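Local coordinates for protein carbonic anhydrase (Trichomonas vaginalis, PDB 6Y04) that probably catalyses the reversible hydration of carbon dioxide to hydrogencarbonate, as a zinc-dependent beta-class carbonic anhydrase, at residues 164-169 and 173-178. Residues are numbered along the deposited sequence; the frame is centred on the assembly and turned at random.
Sequences HGLLIH and GKVTTI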
loop_
_atom_site.group_PDB
_atom_site.type_symbol
_atom_site.label_atom_id
_atom_site.label_comp_id
_atom_site.label_asym_id
_atom_site.label_seq_id
_atom_site.Cartn_x
_atom_site.Cartn_y
_atom_site.Cartn_z
ATOM N N HIS A 164 -11.872 12.149 2.378
ATOM C CA HIS A 164 -11.599 13.098 1.309
ATOM C C HIS A 164 -11.104 12.370 0.063
ATOM O O HIS A 164 -10.571 11.268 0.139
ATOM C CB HIS A 164 -10.570 14.150 1.749
ATOM C CG HIS A 164 -10.758 14.646 3.138
ATOM N ND1 HIS A 164 -11.640 15.648 3.443
ATOM C CD2 HIS A 164 -10.181 14.280 4.303
ATOM C CE1 HIS A 164 -11.603 15.882 4.741
ATOM N NE2 HIS A 164 -10.717 15.051 5.292
ATOM N N GLY A 165 -11.272 13.031 -1.082
ATOM C CA GLY A 165 -10.786 12.521 -2.348
ATOM C C GLY A 165 -9.877 13.538 -3.021
ATOM O O GLY A 165 -10.258 14.693 -3.172
ATOM N N LEU A 166 -8.677 13.085 -3.393
ATOM C CA LEU A 166 -7.693 13.936 -4.039
ATOM C C LEU A 166 -7.230 13.281 -5.335
ATOM O O LEU A 166 -7.283 12.061 -5.488
ATOM C CB LEU A 166 -6.503 14.148 -3.101
ATOM C CG LEU A 166 -6.829 14.724 -1.723
ATOM C CD1 LEU A 166 -5.565 14.874 -0.893
ATOM C CD2 LEU A 166 -7.550 16.059 -1.830
ATOM N N LEU A 167 -6.742 14.128 -6.239
ATOM C CA LEU A 167 -6.109 13.685 -7.464
ATOM C C LEU A 167 -4.736 14.347 -7.546
ATOM O O LEU A 167 -4.612 15.560 -7.369
ATOM C CB LEU A 167 -7.010 14.061 -8.646
ATOM C CG LEU A 167 -6.414 13.845 -10.038
ATOM C CD1 LEU A 167 -6.574 12.399 -10.485
ATOM C CD2 LEU A 167 -7.063 14.780 -11.054
ATOM N N ILE A 168 -3.705 13.518 -7.761
ATOM C CA ILE A 168 -2.357 14.019 -7.961
ATOM C C ILE A 168 -1.940 13.716 -9.398
ATOM O O ILE A 168 -2.300 12.679 -9.956
ATOM C CB ILE A 168 -1.362 13.464 -6.913
ATOM C CG1 ILE A 168 0.029 14.088 -7.058
ATOM C CG2 ILE A 168 -1.301 11.942 -6.935
ATOM C CD1 ILE A 168 0.978 13.800 -5.918
ATOM N N HIS A 169 -1.187 14.654 -9.983
ATOM C CA HIS A 169 -0.566 14.443 -11.279
ATOM C C HIS A 169 0.814 13.819 -11.090
ATOM O O HIS A 169 1.678 14.391 -10.426
ATOM C CB HIS A 169 -0.519 15.744 -12.089
ATOM C CG HIS A 169 -0.154 15.490 -13.514
ATOM N ND1 HIS A 169 1.091 14.993 -13.883
ATOM C CD2 HIS A 169 -0.861 15.621 -14.657
ATOM C CE1 HIS A 169 1.132 14.832 -15.188
ATOM N NE2 HIS A 169 -0.049 15.220 -15.684
ATOM N N GLY A 173 3.054 16.806 -9.951
ATOM C CA GLY A 173 2.786 16.651 -8.531
ATOM C C GLY A 173 1.651 17.553 -8.060
ATOM O O GLY A 173 1.416 17.671 -6.861
ATOM N N LYS A 174 0.950 18.186 -9.010
ATOM C CA LYS A 174 -0.184 19.041 -8.695
ATOM C C LYS A 174 -1.315 18.201 -8.101
ATOM O O LYS A 174 -1.724 17.196 -8.681
ATOM C CB LYS A 174 -0.642 19.802 -9.945
ATOM C CG LYS A 174 -1.835 20.728 -9.749
ATOM C CD LYS A 174 -2.187 21.504 -10.999
ATOM C CE LYS A 174 -3.657 21.856 -11.046
ATOM N NZ LYS A 174 -4.030 22.404 -12.372
ATOM N N VAL A 175 -1.813 18.631 -6.940
ATOM C CA VAL A 175 -2.908 17.954 -6.263
ATOM C C VAL A 175 -4.161 18.814 -6.404
ATOM O O VAL A 175 -4.116 20.024 -6.190
ATOM C CB VAL A 175 -2.567 17.680 -4.782
ATOM C CG1 VAL A 175 -3.714 17.008 -4.035
ATOM C CG2 VAL A 175 -1.280 16.878 -4.626
ATOM N N THR A 176 -5.271 18.187 -6.804
ATOM C CA THR A 176 -6.548 18.881 -6.864
ATOM C C THR A 176 -7.567 18.127 -6.006
ATOM O O THR A 176 -7.666 16.906 -6.092
ATOM C CB THR A 176 -7.012 19.136 -8.310
ATOM O OG1 THR A 176 -8.132 18.310 -8.631
ATOM C CG2 THR A 176 -5.939 18.968 -9.361
ATOM N N THR A 177 -8.328 18.873 -5.196
ATOM C CA THR A 177 -9.382 18.335 -4.353
ATOM C C THR A 177 -10.539 17.856 -5.226
ATOM O O THR A 177 -10.982 18.566 -6.123
ATOM C CB THR A 177 -9.817 19.390 -3.327
ATOM O OG1 THR A 177 -8.645 19.707 -2.577
ATOM C CG2 THR A 177 -10.906 18.938 -2.382
ATOM N N ILE A 178 -11.014 16.639 -4.958
ATOM C CA ILE A 178 -12.151 16.086 -5.677
ATOM C C ILE A 178 -13.357 16.047 -4.740
ATOM O O ILE A 178 -14.416 16.566 -5.083
ATOM C CB ILE A 178 -11.811 14.699 -6.259
ATOM C CG1 ILE A 178 -10.530 14.722 -7.101
ATOM C CG2 ILE A 178 -12.991 14.129 -7.032
ATOM C CD1 ILE A 178 -10.578 15.622 -8.325
#
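The C-terminal beta hairpin, at one edge of the central sheet, pairs Leu167 with Thr176 through two backbone bonds: Leu167 N gives to Thr176 O at 2.9 Å, and Thr176 N returns to Leu167 O at 2.8 Å. Further bonds follow on both sides of this pair. Ile178 N reaches Gly165 O at 2.7 Å, while toward the turn His169 N meets Lys174 O and Gly173 N meets His169 O. Gly173 takes a positive phi of 89°, a backbone shape that glycine adopts readily. The His169 ring turns out from the hairpin, and its ND1 accepts a hydrogen bond from Asp171 N within the turn.

In the beta-class carbonic anhydrase fold, strand 163-168 runs parallel to strand 90-96, and strand 175-179 closes the sheet antiparallel to it, as one of the two outermost strands within the chain. One face carries Leu166, Ile168, Val175 and Thr177. Val175 straddles its two neighbours: CG1 lies 4.1 Å from Leu166 CB, and CG2 packs at 3.9 Å on Ile168 CG1. With chi1 -175° and chi2 169° the Ile168 chain is extended, which puts CD1 beside Val175 CG2 and Gly173 O. Its side chain also touches the zinc ligand His96, placing this end of the hairpin in the second shell of the metal site. Farther along, Leu166 CD2 lies over the backbone of Thr177, 3.9 Å from its CA. The second subunit covers part of this side: its Leu4 packs on Leu166 and Thr177, and its Asn11 bonds Gly173 O and Val175 N.

The other face carries Leu167 and Thr176. Ile178 points its CB toward the partner strand, 3.5 Å from Gly165 O, and its CG1 meets Leu167 CB at 3.9 Å, with helix 140-152 beyond, where Ile144 touches Leu167 and Lys145 touches Ile178.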